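Local coordinates for erythrocyte binding antigen 140 (Plasmodium falciparum, PDB 4GF2), which probably binds a receptor on the host erythrocyte surface during invasion, this chain being the region with its two Duffy-binding-like domains, at residues A13-R18 with I41-N47; L90-F94 with L150-I155; K147-W151 with C166-E172. The protein carries 3 engineered substitutions. All blocks are in the same frame, centred on the assembly; numbering follows the deposited sequence.

Interaction 1. Residues A13-R18 with I41-N47; sequences ACGIKR and IQLCIAN
Cys14, at the end of helix 4-14, is joined to Cys44 by a disulfide that ties the N-terminal helix of the first Duffy-binding-like domain to the turn following helix 38-41. The SG atoms of Cys14 and Cys44 are 2.0 Å apart, with a C-S-S-C torsion of 71°. The Cys44 sulfur stands anti to its backbone N, which carries it across to its partner. Gly15 follows with positive phi, a backbone shape in which a side chain would collide with the preceding carbonyl, and this turns the chain out of the helix.

The apolar contacts beside the disulfide are small. Ala13 CB lies 4.1 Å from Ala46 CB, and methyl groups suit two backbones brought this close.

Polar contacts gather on Gln42. Its amide is stacked on the Arg18 guanidinium with planes 15° apart, and Gln42 NE2 lies over one face of that group; the Arg18 NE pairs with Asp38. Lys17 runs past Gln42 the opposite way, its long chain taking the ammonium to a salt bridge with Glu70, which also accepts the Cys44 backbone N-H. One water links Arg18 O to Gln42 OE1. The same Gln42 OE1 receives the Arg18 backbone N-H on an in-plane lone pair, with Arg18 N 2.8 Å from Gln42 OE1 and an N-H...O angle of 159°.

Interaction 2. Residues L90-F94 with L150-I155; sequences LRNSF and LWNHMI
Phe94 and Trp151 meet as a T-shaped pair: the edge of the indole is directed at the phenylalanine face, with the planes 68° apart and the centroids of the phenyl and the six-membered indole ring separated by 5.2 Å. Trp151 CE3 makes the closest ring contact, 3.6 Å from Phe94 CG and displaced toward the rim. Both side chains leave their helices with CG anti to the backbone N, which sends the rings into the gap between the helices. The CE1 corner of the phenyl reaches the opposite backbone, with Phe94 CE1 3.6 Å from Trp151 N.

Large side chains suit a gap in which the segment axes come no nearer than 11.3 Å. The segments belong to helices 83-101 and 132-155 of the mainly helical Duffy-binding-like fold, and run roughly antiparallel, at 140°.

Met154, fully extended, fills the next part of the gap. Its SD is 3.8 Å from Phe94 CB and makes an oblique Met-aromatic contact with the ring, while its CE ends 3.5 Å from Leu90 O. An unbranched, flexible thioether suits a path that passes a ring and ends at a helix backbone. Leu90 CD2 lies beside Met154 CE, and Leu90 CD1 meets Ile155 CG2 more loosely, at 4.3 Å.

Toward the partly exposed side the packing thins to Arg91, whose CG approaches Trp151 CH2 at 4.1 Å. Its CB bond points away from the other helix; the chain bends at chi3, and the guanidinium hydrogen-bonds through NH1 to Ile168 O and through NE to a glycerol, probably from the crystallisation liquor.

Interaction 3. Residues K147-W151 with C166-E172; sequences KANLW and CAIIPAE
Trp151 NE1 gives its proton to Ala167 O, a bond of 2.8 Å with an N-H...O angle of 166°. The acceptor lies in the plane of the indole, in line with the direction of the ring N-H, but the donor stands 54° above the Ala167 carbonyl plane. Tryptophan suits the place because its one polar atom is at the rim of a broad apolar surface, so a buried ring can still satisfy its N-H with a backbone oxygen. Cys166 O also lies at the indole edge, 3.4 Å from Trp151 CZ2.

The chain then turns across one face of the indole. Ile169 CA stands 3.6 Å from the centroid of the five-membered ring, and Pro170 CD 3.7 Å from that of the six-membered ring, only 6° off its normal. These two CH-pi contacts occupy both rings from the same side. Proline fits well here, since its CD is mildly polarised by the attached nitrogen and the rigid ring presents it squarely to the aromatic surface. The Ile169 side chain slides back along the indole, with CB 3.6 Å from Trp151 CD1 and its end near the Lys147 backbone.

At the exposed end Lys147 NZ forms a salt bridge with Glu172 OE2, meeting it from above the carboxylate plane. The two side chains cross at about a right angle. Beyond CG the Lys147 chain is extended, which carries NZ out to the Glu172 carboxylate, and the ammonium is shared with Glu144, one turn earlier in the helix.

The contact thus lays the loop between helices 132-155 and 175-202 over the former; Ile169 and Pro170 also pack on Phe94 of helix 83-101, and the disulfide from Cys166 to Cys87 ties the loop to that same helix.

All three contacts lie at one end of the elongated chain, in its first Duffy-binding-like region, about 40 to 49 Å from the chain's centre. Interaction 1 closes before the other two open, and interaction 3 begins on the stretch of helix 132-155 where interaction 2 ends. The centres of interactions 1 and 2 are about 15 Å apart; those of 2 and 3, which share Leu150 and Trp151, about 6 Å. Interactions 1 and 3 do not touch, their nearest atoms being about 10 Å apart. Helix 83-101 touches both, Ser93 meeting Leu43 of interaction 1 and Arg91 the 166-172 loop, so the disulfide-bonded N-terminal part and that loop are joined through it.

Interaction 1. Residues A13-R18 with I41-N47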
loop_
_atom_site.group_PDB
_atom_site.type_symbol
_atom_site.label_atom_id
_atom_site.label_comp_id
_atom_site.label_asym_id
_atom_site.label_seq_id
_atom_site.Cartn_x
_atom_site.Cartn_y
_atom_site.Cartn_z
ATOM N N ALA A 13 -23.604 33.234 20.630
ATOM C CA ALA A 13 -22.306 33.853 20.866
ATOM C C ALA A 13 -21.207 32.797 20.756
ATOM O O ALA A 13 -20.145 33.045 20.188
ATOM C CB ALA A 13 -22.275 34.523 22.229
ATOM N N CYS A 14 -21.474 31.611 21.294
ATOM C CA CYS A 14 -20.525 30.507 21.213
ATOM C C CYS A 14 -20.761 29.696 19.945
ATOM O O CYS A 14 -19.818 29.214 19.320
ATOM C CB CYS A 14 -20.641 29.608 22.444
ATOM S SG CYS A 14 -20.157 30.409 23.992
ATOM N N GLY A 15 -22.027 29.545 19.572
ATOM C CA GLY A 15 -22.379 28.882 18.332
ATOM C C GLY A 15 -22.531 27.379 18.454
ATOM O O GLY A 15 -22.062 26.766 19.410
ATOM N N ILE A 16 -23.201 26.786 17.471
ATOM C CA ILE A 16 -23.382 25.342 17.413
ATOM C C ILE A 16 -22.026 24.647 17.402
ATOM O O ILE A 16 -21.062 25.159 16.839
ATOM C CB ILE A 16 -24.163 24.920 16.153
ATOM C CG1 ILE A 16 -25.465 25.715 16.035
ATOM C CG2 ILE A 16 -24.457 23.426 16.182
ATOM C CD1 ILE A 16 -25.491 26.673 14.855
ATOM N N LYS A 17 -21.960 23.474 18.023
ATOM C CA LYS A 17 -20.717 22.718 18.093
ATOM C C LYS A 17 -20.650 21.657 17.004
ATOM O O LYS A 17 -21.675 21.134 16.564
ATOM C CB LYS A 17 -20.578 22.062 19.466
ATOM C CG LYS A 17 -20.458 23.061 20.605
ATOM C CD LYS A 17 -20.371 22.375 21.955
ATOM C CE LYS A 17 -20.200 23.383 23.081
ATOM N NZ LYS A 17 -18.929 24.155 22.984
ATOM N N ARG A 18 -19.438 21.352 16.559
ATOM C CA ARG A 18 -19.229 20.248 15.635
ATOM C C ARG A 18 -19.461 18.954 16.398
ATOM O O ARG A 18 -19.075 18.835 17.567
ATOM C CB ARG A 18 -17.813 20.291 15.057
ATOM C CG ARG A 18 -17.536 21.523 14.206
ATOM C CD ARG A 18 -16.113 21.535 13.655
ATOM N NE ARG A 18 -15.138 21.984 14.648
ATOM C CZ ARG A 18 -14.832 23.257 14.886
ATOM N NH1 ARG A 18 -15.418 24.234 14.207
ATOM N NH2 ARG A 18 -13.933 23.558 15.808
ATOM N N ILE A 41 -11.480 23.328 22.009
ATOM C CA ILE A 41 -11.420 24.409 21.031
ATOM C C ILE A 41 -12.732 25.191 20.995
ATOM O O ILE A 41 -12.727 26.413 20.840
ATOM C CB ILE A 41 -11.086 23.868 19.626
ATOM C CG1 ILE A 41 -9.631 23.402 19.586
ATOM C CG2 ILE A 41 -11.310 24.934 18.556
ATOM C CD1 ILE A 41 -9.279 22.624 18.353
ATOM N N GLN A 42 -13.850 24.489 21.161
ATOM C CA GLN A 42 -15.165 25.115 21.050
ATOM C C GLN A 42 -15.802 25.429 22.400
ATOM O O GLN A 42 -16.979 25.793 22.465
ATOM C CB GLN A 42 -16.105 24.228 20.239
ATOM C CG GLN A 42 -15.697 24.080 18.783
ATOM C CD GLN A 42 -16.853 23.659 17.901
ATOM O OE1 GLN A 42 -17.321 22.522 17.966
ATOM N NE2 GLN A 42 -17.327 24.580 17.075
ATOM N N LEU A 43 -15.032 25.288 23.472
ATOM C CA LEU A 43 -15.518 25.620 24.805
ATOM C C LEU A 43 -16.194 26.986 24.775
ATOM O O LEU A 43 -15.675 27.927 24.179
ATOM C CB LEU A 43 -14.362 25.628 25.803
ATOM C CG LEU A 43 -14.761 25.705 27.279
ATOM C CD1 LEU A 43 -15.399 24.396 27.749
ATOM C CD2 LEU A 43 -13.559 26.065 28.149
ATOM N N CYS A 44 -17.355 27.088 25.413
ATOM C CA CYS A 44 -18.154 28.307 25.345
ATOM C C CYS A 44 -17.556 29.423 26.198
ATOM O O CYS A 44 -17.705 29.428 27.415
ATOM C CB CYS A 44 -19.585 28.024 25.795
ATOM S SG CYS A 44 -20.656 29.468 25.728
ATOM N N ILE A 45 -16.890 30.372 25.547
ATOM C CA ILE A 45 -16.222 31.461 26.254
ATOM C C ILE A 45 -16.479 32.840 25.641
ATOM O O ILE A 45 -16.123 33.859 26.228
ATOM C CB ILE A 45 -14.706 31.219 26.291
ATOM C CG1 ILE A 45 -14.139 31.226 24.869
ATOM C CG2 ILE A 45 -14.410 29.900 26.976
ATOM C CD1 ILE A 45 -12.651 30.986 24.804
ATOM N N ALA A 46 -17.101 32.869 24.466
ATOM C CA ALA A 46 -17.340 34.117 23.750
ATOM C C ALA A 46 -17.995 35.172 24.635
ATOM O O ALA A 46 -17.684 36.358 24.532
ATOM C CB ALA A 46 -18.204 33.859 22.526
ATOM N N ASN A 47 -18.904 34.744 25.504
ATOM C CA ASN A 47 -19.669 35.686 26.315
ATOM C C ASN A 47 -18.789 36.583 27.173
ATOM O O ASN A 47 -19.149 37.726 27.450
ATOM C CB ASN A 47 -20.688 34.949 27.181
ATOM C CG ASN A 47 -21.755 34.271 26.354
ATOM O OD1 ASN A 47 -22.622 34.933 25.779
ATOM N ND2 ASN A 47 -21.698 32.945 26.277
HETATM O O HOH W 1 -17.489 28.167 21.296
HETATM O O HOH W 2 -17.019 19.985 19.137
#

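Interaction 2. Residues L90-F94 with L150-I155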
loop_
_atom_site.group_PDB
_atom_site.type_symbol
_atom_site.label_atom_id
_atom_site.label_comp_id
_atom_site.label_asym_id
_atom_site.label_seq_id
_atom_site.Cartn_x
_atom_site.Cartn_y
_atom_site.Cartn_z
ATOM N N LEU A 90 -19.622 16.902 29.663
ATOM C CA LEU A 90 -19.999 17.882 30.675
ATOM C C LEU A 90 -18.859 18.035 31.667
ATOM O O LEU A 90 -18.408 19.140 31.959
ATOM C CB LEU A 90 -21.253 17.444 31.435
ATOM C CG LEU A 90 -22.618 17.798 30.849
ATOM C CD1 LEU A 90 -23.696 17.140 31.677
ATOM C CD2 LEU A 90 -22.837 19.308 30.796
ATOM N N ARG A 91 -18.400 16.900 32.180
ATOM C CA ARG A 91 -17.387 16.876 33.217
ATOM C C ARG A 91 -16.066 17.418 32.689
ATOM O O ARG A 91 -15.414 18.236 33.340
ATOM C CB ARG A 91 -17.208 15.447 33.743
ATOM C CG ARG A 91 -18.497 14.826 34.280
ATOM C CD ARG A 91 -18.335 13.347 34.606
ATOM N NE ARG A 91 -17.449 13.141 35.748
ATOM C CZ ARG A 91 -17.816 13.296 37.017
ATOM N NH1 ARG A 91 -19.058 13.663 37.323
ATOM N NH2 ARG A 91 -16.936 13.092 37.984
ATOM N N ASN A 92 -15.679 16.971 31.500
ATOM C CA ASN A 92 -14.390 17.358 30.943
ATOM C C ASN A 92 -14.347 18.825 30.558
ATOM O O ASN A 92 -13.295 19.455 30.615
ATOM C CB ASN A 92 -14.037 16.477 29.751
ATOM C CG ASN A 92 -13.693 15.071 30.166
ATOM O OD1 ASN A 92 -13.414 14.817 31.337
ATOM N ND2 ASN A 92 -13.704 14.149 29.215
ATOM N N SER A 93 -15.490 19.377 30.175
ATOM C CA SER A 93 -15.539 20.797 29.867
ATOM C C SER A 93 -15.485 21.621 31.142
ATOM O O SER A 93 -14.864 22.683 31.166
ATOM C CB SER A 93 -16.776 21.148 29.047
ATOM O OG SER A 93 -16.511 20.969 27.668
ATOM N N PHE A 94 -16.126 21.136 32.203
ATOM C CA PHE A 94 -16.064 21.833 33.484
ATOM C C PHE A 94 -14.615 21.918 33.947
ATOM O O PHE A 94 -14.171 22.942 34.468
ATOM C CB PHE A 94 -16.903 21.126 34.544
ATOM C CG PHE A 94 -16.840 21.780 35.899
ATOM C CD1 PHE A 94 -17.540 22.946 36.154
ATOM C CD2 PHE A 94 -16.079 21.229 36.915
ATOM C CE1 PHE A 94 -17.485 23.548 37.391
ATOM C CE2 PHE A 94 -16.021 21.829 38.157
ATOM C CZ PHE A 94 -16.729 22.987 38.395
ATOM N N LEU A 150 -20.764 26.962 40.350
ATOM C CA LEU A 150 -20.575 26.909 38.905
ATOM C C LEU A 150 -20.973 25.542 38.343
ATOM O O LEU A 150 -21.646 25.452 37.314
ATOM C CB LEU A 150 -19.120 27.221 38.545
ATOM C CG LEU A 150 -18.687 28.685 38.662
ATOM C CD1 LEU A 150 -17.182 28.813 38.516
ATOM C CD2 LEU A 150 -19.386 29.532 37.616
ATOM N N TRP A 151 -20.555 24.477 39.017
ATOM C CA TRP A 151 -20.893 23.129 38.580
ATOM C C TRP A 151 -22.400 22.923 38.643
ATOM O O TRP A 151 -23.027 22.533 37.657
ATOM C CB TRP A 151 -20.190 22.093 39.453
ATOM C CG TRP A 151 -20.687 20.696 39.249
ATOM C CD1 TRP A 151 -21.384 19.938 40.143
ATOM C CD2 TRP A 151 -20.523 19.888 38.079
ATOM N NE1 TRP A 151 -21.662 18.707 39.602
ATOM C CE2 TRP A 151 -21.146 18.650 38.335
ATOM C CE3 TRP A 151 -19.913 20.092 36.836
ATOM C CZ2 TRP A 151 -21.175 17.619 37.400
ATOM C CZ3 TRP A 151 -19.945 19.067 35.905
ATOM C CH2 TRP A 151 -20.571 17.848 36.191
ATOM N N ASN A 152 -22.978 23.197 39.806
ATOM C CA ASN A 152 -24.409 23.031 39.998
ATOM C C ASN A 152 -25.228 23.736 38.926
ATOM O O ASN A 152 -26.200 23.180 38.418
ATOM C CB ASN A 152 -24.820 23.529 41.381
ATOM C CG ASN A 152 -24.437 22.561 42.479
ATOM O OD1 ASN A 152 -24.261 21.369 42.232
ATOM N ND2 ASN A 152 -24.310 23.066 43.700
ATOM N N HIS A 153 -24.829 24.955 38.577
ATOM C CA HIS A 153 -25.578 25.739 37.604
ATOM C C HIS A 153 -25.319 25.232 36.193
ATOM O O HIS A 153 -26.182 25.328 35.312
ATOM C CB HIS A 153 -25.211 27.217 37.709
ATOM C CG HIS A 153 -25.946 28.085 36.739
ATOM N ND1 HIS A 153 -27.294 28.349 36.851
ATOM C CD2 HIS A 153 -25.524 28.744 35.634
ATOM C CE1 HIS A 153 -27.670 29.136 35.858
ATOM N NE2 HIS A 153 -26.615 29.391 35.106
ATOM N N MET A 154 -24.130 24.681 35.981
ATOM C CA MET A 154 -23.775 24.127 34.678
ATOM C C MET A 154 -24.692 22.968 34.304
ATOM O O MET A 154 -25.065 22.812 33.144
ATOM C CB MET A 154 -22.319 23.647 34.670
ATOM C CG MET A 154 -21.910 23.009 33.355
ATOM S SD MET A 154 -20.166 22.570 33.257
ATOM C CE MET A 154 -20.059 22.149 31.523
ATOM N N ILE A 155 -25.061 22.153 35.285
ATOM C CA ILE A 155 -25.839 20.955 34.992
ATOM C C ILE A 155 -27.300 21.078 35.410
ATOM O O ILE A 155 -28.062 20.123 35.270
ATOM C CB ILE A 155 -25.238 19.714 35.679
ATOM C CG1 ILE A 155 -25.339 19.841 37.200
ATOM C CG2 ILE A 155 -23.794 19.520 35.245
ATOM C CD1 ILE A 155 -24.911 18.600 37.940
#

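Interaction 3. Residues K147-W151 with C166-E172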
loop_
_atom_site.group_PDB
_atom_site.type_symbol
_atom_site.label_atom_id
_atom_site.label_comp_id
_atom_site.label_asym_id
_atom_site.label_seq_id
_atom_site.Cartn_x
_atom_site.Cartn_y
_atom_site.Cartn_z
ATOM N N LYS A 147 -16.625 27.190 42.618
ATOM C CA LYS A 147 -16.732 25.990 41.795
ATOM C C LYS A 147 -18.031 25.227 42.032
ATOM O O LYS A 147 -18.693 24.815 41.080
ATOM C CB LYS A 147 -15.536 25.063 42.025
ATOM C CG LYS A 147 -15.435 24.492 43.426
ATOM C CD LYS A 147 -14.183 23.648 43.571
ATOM C CE LYS A 147 -14.021 23.116 44.979
ATOM N NZ LYS A 147 -12.903 22.140 45.063
ATOM N N ALA A 148 -18.390 25.033 43.296
ATOM C CA ALA A 148 -19.587 24.270 43.631
ATOM C C ALA A 148 -20.810 24.875 42.957
ATOM O O ALA A 148 -21.625 24.164 42.369
ATOM C CB ALA A 148 -19.779 24.227 45.130
ATOM N N ASN A 149 -20.930 26.195 43.038
ATOM C CA ASN A 149 -22.045 26.898 42.419
ATOM C C ASN A 149 -21.971 26.861 40.894
ATOM O O ASN A 149 -22.995 26.734 40.219
ATOM C CB ASN A 149 -22.103 28.342 42.920
ATOM C CG ASN A 149 -23.163 29.161 42.216
ATOM O OD1 ASN A 149 -22.898 30.266 41.743
ATOM N ND2 ASN A 149 -24.371 28.616 42.129
ATOM N N LEU A 150 -20.764 26.962 40.350
ATOM C CA LEU A 150 -20.575 26.909 38.905
ATOM C C LEU A 150 -20.973 25.542 38.343
ATOM O O LEU A 150 -21.646 25.452 37.314
ATOM C CB LEU A 150 -19.120 27.221 38.545
ATOM C CG LEU A 150 -18.687 28.685 38.662
ATOM C CD1 LEU A 150 -17.182 28.813 38.516
ATOM C CD2 LEU A 150 -19.386 29.532 37.616
ATOM N N TRP A 151 -20.555 24.477 39.017
ATOM C CA TRP A 151 -20.893 23.129 38.580
ATOM C C TRP A 151 -22.400 22.923 38.643
ATOM O O TRP A 151 -23.027 22.533 37.657
ATOM C CB TRP A 151 -20.190 22.093 39.453
ATOM C CG TRP A 151 -20.687 20.696 39.249
ATOM C CD1 TRP A 151 -21.384 19.938 40.143
ATOM C CD2 TRP A 151 -20.523 19.888 38.079
ATOM N NE1 TRP A 151 -21.662 18.707 39.602
ATOM C CE2 TRP A 151 -21.146 18.650 38.335
ATOM C CE3 TRP A 151 -19.913 20.092 36.836
ATOM C CZ2 TRP A 151 -21.175 17.619 37.400
ATOM C CZ3 TRP A 151 -19.945 19.067 35.905
ATOM C CH2 TRP A 151 -20.571 17.848 36.191
ATOM N N CYS A 166 -23.136 10.985 37.803
ATOM C CA CYS A 166 -22.475 11.983 36.968
ATOM C C CYS A 166 -22.716 13.407 37.472
ATOM O O CYS A 166 -22.028 14.343 37.062
ATOM C CB CYS A 166 -22.931 11.862 35.513
ATOM S SG CYS A 166 -21.919 12.841 34.363
ATOM N N ALA A 167 -23.686 13.565 38.369
ATOM C CA ALA A 167 -24.023 14.878 38.906
ATOM C C ALA A 167 -23.064 15.303 40.020
ATOM O O ALA A 167 -23.124 16.439 40.494
ATOM C CB ALA A 167 -25.453 14.885 39.414
ATOM N N ILE A 168 -22.187 14.395 40.443
ATOM C CA ILE A 168 -21.184 14.731 41.450
ATOM C C ILE A 168 -20.047 15.510 40.801
ATOM O O ILE A 168 -19.436 15.042 39.842
ATOM C CB ILE A 168 -20.600 13.475 42.143
ATOM C CG1 ILE A 168 -21.711 12.630 42.768
ATOM C CG2 ILE A 168 -19.588 13.873 43.214
ATOM C CD1 ILE A 168 -22.547 13.375 43.777
ATOM N N ILE A 169 -19.767 16.695 41.337
ATOM C CA ILE A 169 -18.703 17.547 40.818
ATOM C C ILE A 169 -17.431 16.735 40.567
ATOM O O ILE A 169 -17.044 15.915 41.396
ATOM C CB ILE A 169 -18.398 18.709 41.787
ATOM C CG1 ILE A 169 -17.448 19.714 41.139
ATOM C CG2 ILE A 169 -17.809 18.191 43.094
ATOM C CD1 ILE A 169 -17.305 20.995 41.937
ATOM N N PRO A 170 -16.787 16.947 39.408
ATOM C CA PRO A 170 -15.583 16.187 39.057
ATOM C C PRO A 170 -14.416 16.475 39.993
ATOM O O PRO A 170 -14.207 17.623 40.382
ATOM C CB PRO A 170 -15.252 16.684 37.643
ATOM C CG PRO A 170 -16.501 17.303 37.137
ATOM C CD PRO A 170 -17.184 17.867 38.331
ATOM N N ALA A 171 -13.669 15.439 40.354
ATOM C CA ALA A 171 -12.458 15.625 41.140
ATOM C C ALA A 171 -11.474 16.461 40.333
ATOM O O ALA A 171 -11.473 16.425 39.103
ATOM C CB ALA A 171 -11.840 14.282 41.509
ATOM N N GLU A 172 -10.644 17.218 41.038
ATOM C CA GLU A 172 -9.652 18.075 40.408
ATOM C C GLU A 172 -8.399 17.283 40.058
ATOM O O GLU A 172 -7.838 16.588 40.902
ATOM C CB GLU A 172 -9.309 19.237 41.343
ATOM C CG GLU A 172 -10.494 20.156 41.599
ATOM C CD GLU A 172 -10.236 21.174 42.687
ATOM O OE1 GLU A 172 -9.169 21.102 43.332
ATOM O OE2 GLU A 172 -11.105 22.047 42.899
#